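Local coordinates for isomaltodextranase (Arthrobacter globiformis, PDB 5AWO), which hydrolyses (1->6)-alpha-D-glucosidic linkages in dextran-like polysaccharides, removing successive isomaltose units from the non-reducing chain ends, at residues V30-G35 with N260-R265; P38-I43 with V195-I200; A237-E242 with A551-V556; N306-L311 with T517-V522. All coordinates share one frame; numbering follows the deposited sequence.

Interaction 1 (V30-G35 with N260-R265); sequences VFTRSG and NGDLVR
The F31 ring and the D262 carboxylate meet at a slant, with their planes 48° apart. D262 OD2 approaches F31 CD2 obliquely, at 3.8 Å. This is the amino end of the GH27 TIM barrel. Helix 30-34 precedes the first barrel strand and packs against the start of strand 263-265. T32 makes the other half of the contact. Its methyl CG2 sits 3.4 Å from the backbone D262 O and 3.8 Å from D262 OD1. T32 OG1 is placed between the backbone N and the carbonyl carbon (chi1 60°), which leaves CG2 for the packing. The hydroxyl reaches D262 through a water, which gives a hydrogen to D262 OD1.

The carboxylate is buried and well satisfied. OD1 also accepts from S29 OG and forms a salt bridge with R27 NE, and OD2 accepts from V243 N. D262 sits just before strand 263-265, and its backbone bonds to V243 and I312 of the two flanking strands. Cutting D262 back to an alanine is likely to leave R27 without its charge partner, and S29 OG and V243 N without this acceptor. Within the helix, S34 turns its side chain back on its own first turn. The S34 OG hydrogen bond to V30 O is 2.6 Å long, and the donor is tilted 22° from the carbonyl plane.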
loop_
_atom_site.group_PDB
_atom_site.type_symbol
_atom_site.label_atom_id
_atom_site.label_comp_id
_atom_site.label_asym_id
_atom_site.label_seq_id
_atom_site.Cartn_x
_atom_site.Cartn_y
_atom_site.Cartn_z
ATOM N N VAL A 30 -1.257 -7.135 9.735
ATOM C CA VAL A 30 -2.521 -6.543 10.097
ATOM C C VAL A 30 -2.727 -5.199 9.373
ATOM O O VAL A 30 -3.859 -4.808 9.094
ATOM C CB VAL A 30 -2.620 -6.400 11.641
ATOM C CG1 VAL A 30 -1.540 -5.503 12.221
ATOM C CG2 VAL A 30 -4.011 -5.984 12.072
ATOM N N PHE A 31 -1.637 -4.486 9.082
ATOM C CA PHE A 31 -1.777 -3.202 8.392
ATOM C C PHE A 31 -2.344 -3.355 6.988
ATOM O O PHE A 31 -3.329 -2.678 6.633
ATOM C CB PHE A 31 -0.437 -2.484 8.330
ATOM C CG PHE A 31 0.049 -2.035 9.672
ATOM C CD1 PHE A 31 -0.428 -0.871 10.263
ATOM C CD2 PHE A 31 0.997 -2.784 10.346
ATOM C CE1 PHE A 31 0.015 -0.484 11.513
ATOM C CE2 PHE A 31 1.447 -2.390 11.579
ATOM C CZ PHE A 31 0.961 -1.244 12.164
ATOM N N THR A 32 -1.770 -4.216 6.172
ATOM C CA THR A 32 -2.279 -4.360 4.823
ATOM C C THR A 32 -3.586 -5.142 4.778
ATOM O O THR A 32 -4.369 -5.004 3.841
ATOM C CB THR A 32 -1.283 -5.024 3.871
ATOM O OG1 THR A 32 -0.968 -6.339 4.356
ATOM C CG2 THR A 32 -0.016 -4.185 3.723
ATOM N N ARG A 33 -3.819 -6.007 5.771
ATOM C CA ARG A 33 -5.077 -6.744 5.808
ATOM C C ARG A 33 -6.269 -5.935 6.271
ATOM O O ARG A 33 -7.405 -6.254 5.926
ATOM C CB ARG A 33 -4.893 -7.968 6.715
ATOM C CG ARG A 33 -3.888 -8.964 6.179
ATOM C CD ARG A 33 -3.529 -10.044 7.204
ATOM N NE ARG A 33 -4.701 -10.825 7.596
ATOM C CZ ARG A 33 -5.175 -11.854 6.902
ATOM N NH1 ARG A 33 -4.606 -12.275 5.782
ATOM N NH2 ARG A 33 -6.280 -12.451 7.320
ATOM N N SER A 34 -6.020 -4.896 7.074
ATOM C CA SER A 34 -7.101 -4.155 7.727
ATOM C C SER A 34 -7.675 -3.008 6.905
ATOM O O SER A 34 -8.725 -2.481 7.281
ATOM C CB SER A 34 -6.675 -3.592 9.094
ATOM O OG SER A 34 -6.342 -4.639 9.988
ATOM N N GLY A 35 -7.033 -2.627 5.814
ATOM C CA GLY A 35 -7.529 -1.482 5.053
ATOM C C GLY A 35 -6.475 -0.782 4.246
ATOM O O GLY A 35 -5.488 -1.368 3.783
ATOM N N ASN A 260 8.215 -8.352 2.577
ATOM C CA ASN A 260 8.756 -7.769 3.786
ATOM C C ASN A 260 8.249 -6.402 4.228
ATOM O O ASN A 260 8.617 -5.933 5.295
ATOM C CB ASN A 260 10.275 -7.702 3.651
ATOM C CG ASN A 260 10.894 -9.073 3.529
ATOM O OD1 ASN A 260 11.419 -9.464 2.461
ATOM N ND2 ASN A 260 10.788 -9.814 4.587
ATOM N N GLY A 261 7.346 -5.798 3.445
ATOM C CA GLY A 261 6.855 -4.470 3.723
ATOM C C GLY A 261 5.358 -4.335 3.733
ATOM O O GLY A 261 4.644 -5.262 3.329
ATOM N N ASP A 262 4.902 -3.172 4.186
ATOM C CA ASP A 262 3.471 -2.804 4.132
ATOM C C ASP A 262 3.160 -1.813 3.009
ATOM O O ASP A 262 2.139 -1.969 2.361
ATOM C CB ASP A 262 3.003 -2.267 5.482
ATOM C CG ASP A 262 3.164 -3.278 6.600
ATOM O OD1 ASP A 262 2.734 -4.433 6.383
ATOM O OD2 ASP A 262 3.668 -2.875 7.654
ATOM N N LEU A 263 4.028 -0.814 2.829
ATOM C CA LEU A 263 3.818 0.233 1.814
ATOM C C LEU A 263 5.018 0.265 0.902
ATOM O O LEU A 263 6.152 0.081 1.354
ATOM C CB LEU A 263 3.717 1.620 2.460
ATOM C CG LEU A 263 2.355 2.075 2.979
ATOM C CD1 LEU A 263 1.851 1.277 4.186
ATOM C CD2 LEU A 263 2.436 3.559 3.318
ATOM N N VAL A 264 4.766 0.522 -0.395
ATOM C CA VAL A 264 5.824 0.830 -1.355
ATOM C C VAL A 264 5.530 2.119 -2.121
ATOM O O VAL A 264 4.421 2.323 -2.627
ATOM C CB VAL A 264 6.069 -0.281 -2.389
ATOM C CG1 VAL A 264 6.771 -1.454 -1.714
ATOM C CG2 VAL A 264 4.775 -0.697 -3.098
ATOM N N ARG A 265 6.520 3.004 -2.189
ATOM C CA ARG A 265 6.380 4.172 -3.089
ATOM C C ARG A 265 6.261 3.741 -4.536
ATOM O O ARG A 265 7.057 2.929 -5.005
ATOM C CB ARG A 265 7.556 5.127 -2.917
ATOM C CG ARG A 265 7.371 6.139 -1.803
ATOM C CD ARG A 265 6.567 7.381 -2.251
ATOM N NE ARG A 265 7.323 8.036 -3.317
ATOM C CZ ARG A 265 8.466 8.701 -3.133
ATOM N NH1 ARG A 265 8.899 8.976 -1.913
ATOM N NH2 ARG A 265 9.197 9.064 -4.182
HETATM O O HOH W 1 1.758 -6.599 4.920
#

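Interaction 2 (P38-I43 with V195-I200); sequences PRYWNI and VPYLRI
Y40 and Y197 meet inside the GH27 barrel, projecting into it from two strands that are not neighbours. Y40 CB leaves strand 39-42 toward the other segment. CG lies between the backbone N and the carbonyl carbon (chi1 71°), which carries the ring into the interior. Farther out, Y40 CE1 lies 3.4 Å from Y197 OH, CE2 3.8 Å from Y197 CE2, and CZ 3.5 Å from that same carbon. The edge of Y197 therefore points at one face of Y40, near its rim. The pair is edge-to-face but tilted, with planes 50° apart and centroids 4.6 Å apart. At the tip, Y40 OH accepts a hydrogen bond from Y197 OH at 2.9 Å. Y40 OH also stands 3.2 Å from R199 NH1, over one face of the guanidinium. The angle there is too poor for a bond. R199 spends its charge on salt bridges to D314 and D316. Its side chain is about 6 Å from that of D201, probably the catalytic nucleophile.

P38 adds an apolar touch at the barrel's amino end, where P38 CG packs 3.9 Å from Y197 CE1. In the parallel sheet, strand 39-42 runs between 77-79 and 343-345, while strand 197-200 runs between 120-124 and 242-245. Strands 77-79 and 120-124 separate the two, so the tyrosines link across the core. Behind W41, helix 56-68 packs on the outer side of strand 39-42.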
loop_
_atom_site.group_PDB
_atom_site.type_symbol
_atom_site.label_atom_id
_atom_site.label_comp_id
_atom_site.label_asym_id
_atom_site.label_seq_id
_atom_site.Cartn_x
_atom_site.Cartn_y
_atom_site.Cartn_z
ATOM N N PRO A 38 -2.321 4.798 6.077
ATOM C CA PRO A 38 -2.591 5.675 7.204
ATOM C C PRO A 38 -2.688 7.162 6.829
ATOM O O PRO A 38 -2.153 7.596 5.804
ATOM C CB PRO A 38 -1.371 5.470 8.088
ATOM C CG PRO A 38 -0.269 5.212 7.130
ATOM C CD PRO A 38 -0.898 4.395 6.040
ATOM N N ARG A 39 -3.314 7.927 7.703
ATOM C CA ARG A 39 -3.398 9.360 7.611
ATOM C C ARG A 39 -2.289 9.935 8.432
ATOM O O ARG A 39 -2.167 9.635 9.625
ATOM C CB ARG A 39 -4.746 9.848 8.157
ATOM C CG ARG A 39 -5.916 9.302 7.402
ATOM C CD ARG A 39 -7.259 9.768 7.947
ATOM N NE ARG A 39 -8.324 8.907 7.447
ATOM C CZ ARG A 39 -9.610 8.944 7.817
ATOM N NH1 ARG A 39 -10.067 9.858 8.676
ATOM N NH2 ARG A 39 -10.427 8.041 7.319
ATOM N N TYR A 40 -1.499 10.834 7.858
ATOM C CA TYR A 40 -0.414 11.456 8.581
ATOM C C TYR A 40 0.011 12.787 8.016
ATOM O O TYR A 40 -0.473 13.185 6.930
ATOM C CB TYR A 40 0.779 10.506 8.754
ATOM C CG TYR A 40 1.634 10.134 7.539
ATOM C CD1 TYR A 40 1.221 9.157 6.635
ATOM C CD2 TYR A 40 2.879 10.710 7.329
ATOM C CE1 TYR A 40 2.057 8.756 5.589
ATOM C CE2 TYR A 40 3.688 10.315 6.290
ATOM C CZ TYR A 40 3.279 9.339 5.429
ATOM O OH TYR A 40 4.121 8.939 4.398
ATOM N N TRP A 41 0.881 13.479 8.739
ATOM C CA TRP A 41 1.562 14.671 8.281
ATOM C C TRP A 41 3.037 14.426 8.275
ATOM O O TRP A 41 3.561 13.672 9.125
ATOM C CB TRP A 41 1.282 15.844 9.217
ATOM C CG TRP A 41 1.981 17.113 8.883
ATOM C CD1 TRP A 41 1.588 18.061 7.971
ATOM C CD2 TRP A 41 3.201 17.592 9.447
ATOM N NE1 TRP A 41 2.492 19.073 7.924
ATOM C CE2 TRP A 41 3.489 18.828 8.838
ATOM C CE3 TRP A 41 4.081 17.088 10.430
ATOM C CZ2 TRP A 41 4.626 19.570 9.155
ATOM C CZ3 TRP A 41 5.195 17.843 10.755
ATOM C CH2 TRP A 41 5.445 19.072 10.134
ATOM N N ASN A 42 3.717 15.012 7.309
ATOM C CA ASN A 42 5.162 14.875 7.175
ATOM C C ASN A 42 5.834 16.224 6.998
ATOM O O ASN A 42 5.268 17.115 6.385
ATOM C CB ASN A 42 5.471 13.936 5.994
ATOM C CG ASN A 42 6.957 13.606 5.856
ATOM O OD1 ASN A 42 7.746 14.402 5.395
ATOM N ND2 ASN A 42 7.336 12.359 6.224
ATOM N N ILE A 43 7.048 16.356 7.528
ATOM C CA ILE A 43 7.814 17.592 7.512
ATOM C C ILE A 43 8.334 18.002 6.127
ATOM O O ILE A 43 8.970 19.024 6.006
ATOM C CB ILE A 43 9.050 17.516 8.471
ATOM C CG1 ILE A 43 10.113 16.535 7.949
ATOM C CG2 ILE A 43 8.620 17.184 9.891
ATOM C CD1 ILE A 43 11.470 16.654 8.602
ATOM N N VAL A 195 6.218 4.308 18.161
ATOM C CA VAL A 195 6.086 4.672 16.736
ATOM C C VAL A 195 5.278 3.629 15.957
ATOM O O VAL A 195 5.639 2.457 15.927
ATOM C CB VAL A 195 7.504 4.808 16.152
ATOM C CG1 VAL A 195 7.484 4.971 14.639
ATOM C CG2 VAL A 195 8.231 5.961 16.777
ATOM N N PRO A 196 4.164 4.030 15.298
ATOM C CA PRO A 196 3.403 3.081 14.527
ATOM C C PRO A 196 3.782 3.008 13.041
ATOM O O PRO A 196 3.229 2.200 12.333
ATOM C CB PRO A 196 1.975 3.618 14.650
ATOM C CG PRO A 196 2.174 5.086 14.645
ATOM C CD PRO A 196 3.440 5.314 15.432
ATOM N N TYR A 197 4.755 3.809 12.624
ATOM C CA TYR A 197 5.038 4.000 11.213
ATOM C C TYR A 197 6.526 4.318 11.056
ATOM O O TYR A 197 7.004 5.359 11.524
ATOM C CB TYR A 197 4.211 5.172 10.714
ATOM C CG TYR A 197 4.238 5.422 9.214
ATOM C CD1 TYR A 197 3.618 4.557 8.342
ATOM C CD2 TYR A 197 4.866 6.543 8.709
ATOM C CE1 TYR A 197 3.599 4.803 6.976
ATOM C CE2 TYR A 197 4.852 6.799 7.339
ATOM C CZ TYR A 197 4.217 5.930 6.496
ATOM O OH TYR A 197 4.184 6.180 5.131
ATOM N N LEU A 198 7.246 3.418 10.379
ATOM C CA LEU A 198 8.672 3.603 10.096
ATOM C C LEU A 198 8.876 3.709 8.582
ATOM O O LEU A 198 8.517 2.799 7.834
ATOM C CB LEU A 198 9.480 2.455 10.694
ATOM C CG LEU A 198 10.988 2.553 10.487
ATOM C CD1 LEU A 198 11.549 3.745 11.221
ATOM C CD2 LEU A 198 11.696 1.259 10.903
ATOM N N ARG A 199 9.446 4.831 8.163
ATOM C CA ARG A 199 9.595 5.177 6.737
ATOM C C ARG A 199 11.054 5.044 6.331
ATOM O O ARG A 199 11.893 5.813 6.771
ATOM C CB ARG A 199 9.054 6.587 6.479
ATOM C CG ARG A 199 8.946 6.951 5.002
ATOM C CD ARG A 199 8.009 8.131 4.799
ATOM N NE ARG A 199 7.808 8.523 3.402
ATOM C CZ ARG A 199 6.922 7.991 2.602
ATOM N NH1 ARG A 199 6.172 6.956 2.974
ATOM N NH2 ARG A 199 6.810 8.489 1.372
ATOM N N ILE A 200 11.306 4.036 5.485
ATOM C CA ILE A 200 12.664 3.558 5.215
ATOM C C ILE A 200 13.005 3.891 3.758
ATOM O O ILE A 200 12.498 3.248 2.841
ATOM C CB ILE A 200 12.741 2.049 5.419
ATOM C CG1 ILE A 200 12.285 1.684 6.843
ATOM C CG2 ILE A 200 14.142 1.567 5.110
ATOM C CD1 ILE A 200 12.297 0.190 7.111
#

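Interaction 3 (A237-E242 with A551-V556); sequences AGEDME and ADRSTV
E239 and R553 form a salt bridge between the barrel and the carbohydrate-binding module. On the barrel side, helix 223-237 ends at A237. G238 breaks the helix with positive phi, and its carbonyl O accepts from R27 NH1. E239 follows, and its chain bends at chi2 (-72°), which turns the carboxylate toward the module. E239 OE1 takes a hydrogen bond of 2.7 Å from R553 NH1, fairly straight at 158°. The acceptor lies almost in the guanidinium plane, at the edge of the group. The same bond meets E239 OE1 from 47° above the carboxylate plane. The two flat groups stand nearly perpendicular, so this is not the paired, coplanar form of a carboxylate-guanidinium bridge. R553 NH2 lies 3.1 Å from the same E239 OE1. After E239, D240 and M241 carry the chain round. The backbone N of each makes a weak bond back to A237 O. E242 then opens barrel strand 242-245.

Across the contact, the loop holding R553 is braced by an Asx turn. D552 OD1 accepts from S554 N at 2.9 Å and from S554 OG at 2.7 Å. R553 itself also packs on R33, and its NH1 makes a weak bond to N28 O. Shortening E239 to an alanine is likely to leave the R553 guanidinium without its carboxylate mate and V30 N without this acceptor. E239 OE1 takes bonds from both R553 NH1 and V30 N, so its negative charge would probably be stabilised by the arginine and by the start of helix 30-34.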
loop_
_atom_site.group_PDB
_atom_site.type_symbol
_atom_site.label_atom_id
_atom_site.label_comp_id
_atom_site.label_asym_id
_atom_site.label_seq_id
_atom_site.Cartn_x
_atom_site.Cartn_y
_atom_site.Cartn_z
ATOM N N ALA A 237 9.773 -5.384 13.075
ATOM C CA ALA A 237 8.601 -4.506 13.113
ATOM C C ALA A 237 7.380 -5.261 13.643
ATOM O O ALA A 237 6.507 -4.691 14.307
ATOM C CB ALA A 237 8.309 -3.970 11.707
ATOM N N GLY A 238 7.307 -6.534 13.295
ATOM C CA GLY A 238 6.154 -7.339 13.699
ATOM C C GLY A 238 4.833 -6.714 13.287
ATOM O O GLY A 238 4.744 -6.098 12.230
ATOM N N GLU A 239 3.815 -6.871 14.121
ATOM C CA GLU A 239 2.473 -6.380 13.852
ATOM C C GLU A 239 2.217 -5.007 14.451
ATOM O O GLU A 239 1.128 -4.463 14.283
ATOM C CB GLU A 239 1.436 -7.379 14.412
ATOM C CG GLU A 239 1.479 -8.694 13.688
ATOM C CD GLU A 239 0.909 -8.609 12.276
ATOM O OE1 GLU A 239 -0.296 -8.727 12.161
ATOM O OE2 GLU A 239 1.676 -8.559 11.306
ATOM N N ASP A 240 3.165 -4.453 15.192
ATOM C CA ASP A 240 2.919 -3.230 15.924
ATOM C C ASP A 240 3.307 -1.976 15.152
ATOM O O ASP A 240 2.779 -0.910 15.413
ATOM C CB ASP A 240 3.608 -3.248 17.306
ATOM C CG ASP A 240 2.870 -4.148 18.308
ATOM O OD1 ASP A 240 2.229 -5.092 17.883
ATOM O OD2 ASP A 240 2.927 -3.902 19.514
ATOM N N MET A 241 4.246 -2.117 14.220
ATOM C CA MET A 241 4.801 -0.972 13.494
ATOM C C MET A 241 4.759 -1.248 12.004
ATOM O O MET A 241 5.156 -2.294 11.510
ATOM C CB MET A 241 6.235 -0.694 13.929
ATOM C CG MET A 241 6.745 0.654 13.395
ATOM S SD MET A 241 8.291 1.170 14.196
ATOM C CE MET A 241 9.308 -0.128 13.472
ATOM N N GLU A 242 4.203 -0.267 11.283
ATOM C CA GLU A 242 4.021 -0.350 9.839
ATOM C C GLU A 242 5.318 -0.032 9.100
ATOM O O GLU A 242 6.019 0.913 9.438
ATOM C CB GLU A 242 2.899 0.626 9.427
ATOM C CG GLU A 242 2.386 0.427 7.999
ATOM C CD GLU A 242 1.036 1.091 7.753
ATOM O OE1 GLU A 242 0.755 2.150 8.352
ATOM O OE2 GLU A 242 0.278 0.503 6.947
ATOM N N ALA A 551 -8.585 -10.111 10.735
ATOM C CA ALA A 551 -7.522 -9.229 10.210
ATOM C C ALA A 551 -6.144 -9.608 10.742
ATOM O O ALA A 551 -5.148 -9.482 10.020
ATOM C CB ALA A 551 -7.837 -7.780 10.497
ATOM N N ASP A 552 -6.077 -10.142 11.968
ATOM C CA ASP A 552 -4.795 -10.578 12.558
ATOM C C ASP A 552 -4.313 -11.970 12.106
ATOM O O ASP A 552 -3.324 -12.487 12.642
ATOM C CB ASP A 552 -4.827 -10.471 14.099
ATOM C CG ASP A 552 -5.495 -11.648 14.768
ATOM O OD1 ASP A 552 -6.204 -12.412 14.084
ATOM O OD2 ASP A 552 -5.254 -11.779 16.007
ATOM N N ARG A 553 -5.006 -12.541 11.125
ATOM C CA ARG A 553 -4.712 -13.848 10.497
ATOM C C ARG A 553 -5.298 -15.045 11.257
ATOM O O ARG A 553 -5.230 -16.150 10.733
ATOM C CB ARG A 553 -3.212 -14.100 10.237
ATOM C CG ARG A 553 -2.569 -13.112 9.265
ATOM C CD ARG A 553 -1.069 -13.327 9.225
ATOM N NE ARG A 553 -0.510 -13.100 10.541
ATOM C CZ ARG A 553 -0.456 -11.915 11.145
ATOM N NH1 ARG A 553 -0.902 -10.810 10.539
ATOM N NH2 ARG A 553 0.071 -11.835 12.365
ATOM N N SER A 554 -5.903 -14.810 12.409
ATOM C CA SER A 554 -6.513 -15.916 13.189
ATOM C C SER A 554 -7.536 -16.636 12.321
ATOM O O SER A 554 -8.401 -16.027 11.699
ATOM C CB SER A 554 -7.207 -15.374 14.434
ATOM O OG SER A 554 -6.297 -14.740 15.356
ATOM N N THR A 555 -7.481 -17.971 12.295
ATOM C CA THR A 555 -8.373 -18.753 11.462
ATOM C C THR A 555 -9.851 -18.779 11.965
ATOM O O THR A 555 -10.089 -19.078 13.136
ATOM C CB THR A 555 -7.794 -20.179 11.333
ATOM O OG1 THR A 555 -6.521 -20.107 10.667
ATOM C CG2 THR A 555 -8.694 -21.054 10.553
ATOM N N VAL A 556 -10.797 -18.424 11.092
ATOM C CA VAL A 556 -12.267 -18.458 11.336
ATOM C C VAL A 556 -12.854 -19.726 10.701
ATOM O O VAL A 556 -13.784 -20.349 11.252
ATOM C CB VAL A 556 -13.013 -17.222 10.706
ATOM C CG1 VAL A 556 -14.528 -17.283 10.924
ATOM C CG2 VAL A 556 -12.508 -15.924 11.292
#

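Interaction 4 (N306-L311 with T517-V522); sequences NGRGQL and TFAVQV
A type II beta turn from G307 to Q310, closed by the 3.0 Å bond from Q310 N to G307 O, presents R308 to strand 515-522. G309, with its positive phi, holds the third place of the turn, as glycine commonly does in this type. R308 lays its guanidinium flat under A519. A519 CB stands over the centre of one face, 4.0 Å from R308 CZ. R308 CG lies 4.1 Å from the same A519 CB, and the bend at chi2 (-46°) turns the rest of the chain so that the guanidinium comes to lie beneath it. This is packing of a methyl on a flat cation. The polar end is held by others: R308 NH2 donates to G371 O and R308 NH1 to R33 O.

T517 packs beside the turn. T517 CG2 is anti to its own backbone N, and it lies 3.8 Å from R308 O and 4.1 Å from R308 CB. A water joins the polar groups. It donates to R308 O at 2.7 Å, accepts from Q310 NE2 at 2.9 Å and bonds to T517 OG1. T517 OG1 has a further partner in T590 OG1. The water thus bridges turn and module, and the T517 and A519 methyls pack beside it.

The turn lies in the loop between helix 295-302 and barrel strand 312-314. Strand 515-522 belongs to an antiparallel sheet of the carbohydrate-binding module, flanked by strands 482-484 and 585-592. R308 also touches L588 of the latter and P401, which precedes strand 405-410.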
loop_
_atom_site.group_PDB
_atom_site.type_symbol
_atom_site.label_atom_id
_atom_site.label_comp_id
_atom_site.label_asym_id
_atom_site.label_seq_id
_atom_site.Cartn_x
_atom_site.Cartn_y
_atom_site.Cartn_z
ATOM N N ASN A 306 -1.679 -4.671 -5.157
ATOM C CA ASN A 306 -2.364 -4.010 -4.048
ATOM C C ASN A 306 -3.407 -4.915 -3.383
ATOM O O ASN A 306 -3.589 -6.063 -3.793
ATOM C CB ASN A 306 -2.930 -2.654 -4.459
ATOM C CG ASN A 306 -4.227 -2.733 -5.237
ATOM O OD1 ASN A 306 -4.914 -3.754 -5.283
ATOM N ND2 ASN A 306 -4.618 -1.595 -5.817
ATOM N N GLY A 307 -4.029 -4.421 -2.326
ATOM C CA GLY A 307 -5.155 -5.099 -1.675
ATOM C C GLY A 307 -4.829 -5.804 -0.374
ATOM O O GLY A 307 -3.691 -5.844 0.072
ATOM N N ARG A 308 -5.856 -6.370 0.236
ATOM C CA ARG A 308 -5.718 -6.896 1.577
ATOM C C ARG A 308 -4.676 -8.004 1.637
ATOM O O ARG A 308 -4.789 -9.015 0.926
ATOM C CB ARG A 308 -7.065 -7.424 2.106
ATOM C CG ARG A 308 -8.199 -6.401 2.113
ATOM C CD ARG A 308 -7.807 -5.044 2.686
ATOM N NE ARG A 308 -8.955 -4.123 2.684
ATOM C CZ ARG A 308 -9.825 -3.965 3.683
ATOM N NH1 ARG A 308 -9.703 -4.626 4.836
ATOM N NH2 ARG A 308 -10.821 -3.105 3.560
ATOM N N GLY A 309 -3.671 -7.776 2.480
ATOM C CA GLY A 309 -2.566 -8.692 2.715
ATOM C C GLY A 309 -1.435 -8.643 1.719
ATOM O O GLY A 309 -0.439 -9.315 1.929
ATOM N N GLN A 310 -1.573 -7.827 0.663
ATOM C CA GLN A 310 -0.511 -7.627 -0.330
ATOM C C GLN A 310 0.225 -6.323 0.039
ATOM O O GLN A 310 0.640 -6.199 1.170
ATOM C CB GLN A 310 -1.092 -7.673 -1.752
ATOM C CG GLN A 310 -1.852 -8.968 -2.044
ATOM C CD GLN A 310 -0.976 -10.209 -1.873
ATOM O OE1 GLN A 310 0.161 -10.256 -2.380
ATOM N NE2 GLN A 310 -1.511 -11.216 -1.168
ATOM N N LEU A 311 0.305 -5.335 -0.858
ATOM C CA LEU A 311 0.957 -4.077 -0.525
ATOM C C LEU A 311 -0.047 -2.918 -0.559
ATOM O O LEU A 311 -1.002 -2.910 -1.363
ATOM C CB LEU A 311 2.080 -3.780 -1.501
ATOM C CG LEU A 311 3.385 -4.532 -1.245
ATOM C CD1 LEU A 311 4.278 -4.450 -2.454
ATOM C CD2 LEU A 311 4.071 -3.991 -0.001
ATOM N N THR A 517 -7.931 -12.681 -2.477
ATOM C CA THR A 517 -8.421 -12.323 -1.154
ATOM C C THR A 517 -9.515 -11.275 -1.241
ATOM O O THR A 517 -9.360 -10.234 -1.914
ATOM C CB THR A 517 -7.286 -11.816 -0.233
ATOM O OG1 THR A 517 -6.318 -12.870 -0.051
ATOM C CG2 THR A 517 -7.781 -11.342 1.098
ATOM N N PHE A 518 -10.601 -11.550 -0.530
ATOM C CA PHE A 518 -11.772 -10.680 -0.421
ATOM C C PHE A 518 -11.931 -10.264 1.025
ATOM O O PHE A 518 -11.774 -11.080 1.944
ATOM C CB PHE A 518 -13.063 -11.416 -0.823
ATOM C CG PHE A 518 -13.056 -11.968 -2.211
ATOM C CD1 PHE A 518 -13.531 -11.220 -3.282
ATOM C CD2 PHE A 518 -12.633 -13.273 -2.445
ATOM C CE1 PHE A 518 -13.564 -11.735 -4.558
ATOM C CE2 PHE A 518 -12.655 -13.792 -3.718
ATOM C CZ PHE A 518 -13.118 -13.036 -4.783
ATOM N N ALA A 519 -12.288 -9.003 1.253
ATOM C CA ALA A 519 -12.690 -8.559 2.561
ATOM C C ALA A 519 -14.195 -8.533 2.621
ATOM O O ALA A 519 -14.838 -7.962 1.766
ATOM C CB ALA A 519 -12.147 -7.172 2.849
ATOM N N VAL A 520 -14.756 -9.138 3.663
ATOM C CA VAL A 520 -16.203 -9.224 3.792
ATOM C C VAL A 520 -16.590 -8.827 5.215
ATOM O O VAL A 520 -15.912 -9.182 6.171
ATOM C CB VAL A 520 -16.736 -10.649 3.456
ATOM C CG1 VAL A 520 -16.220 -11.137 2.119
ATOM C CG2 VAL A 520 -16.383 -11.639 4.537
ATOM N N GLN A 521 -17.683 -8.080 5.329
ATOM C CA GLN A 521 -18.195 -7.627 6.622
ATOM C C GLN A 521 -19.565 -8.289 6.840
ATOM O O GLN A 521 -20.413 -8.247 5.950
ATOM C CB GLN A 521 -18.312 -6.099 6.633
ATOM C CG GLN A 521 -18.452 -5.457 8.013
ATOM C CD GLN A 521 -17.127 -5.139 8.698
ATOM O OE1 GLN A 521 -16.063 -5.294 8.112
ATOM N NE2 GLN A 521 -17.195 -4.707 9.954
ATOM N N VAL A 522 -19.732 -8.946 7.992
ATOM C CA VAL A 522 -21.024 -9.560 8.388
ATOM C C VAL A 522 -21.393 -9.165 9.826
ATOM O O VAL A 522 -20.533 -8.771 10.601
ATOM C CB VAL A 522 -21.021 -11.112 8.277
ATOM C CG1 VAL A 522 -20.984 -11.557 6.824
ATOM C CG2 VAL A 522 -19.873 -11.711 9.052
HETATM O O HOH W 2 -3.940 -11.581 0.446
#

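Overall arrangement
Interactions 1 and 2 belong to the TIM barrel, with centres about 13 Å apart. Interactions 3 and 4 join that barrel to the carbohydrate-binding module, at the loop leading into strand 555-564 and at strand 515-522, both strands of one antiparallel sheet. Interaction 1 is near both: its centre is about 10 Å from that of interaction 3 and 11 Å from that of interaction 4, and helix 30-34 bonds to residues of both. Along the chain, 39-42 follows 30-34, and interaction 2 closes before 260-265 arrives. Segments of interactions 1 and 3 alternate, and interaction 4 falls between the two segments of interaction 3. Helix 30-34 thus ties the catalytic barrel to the module.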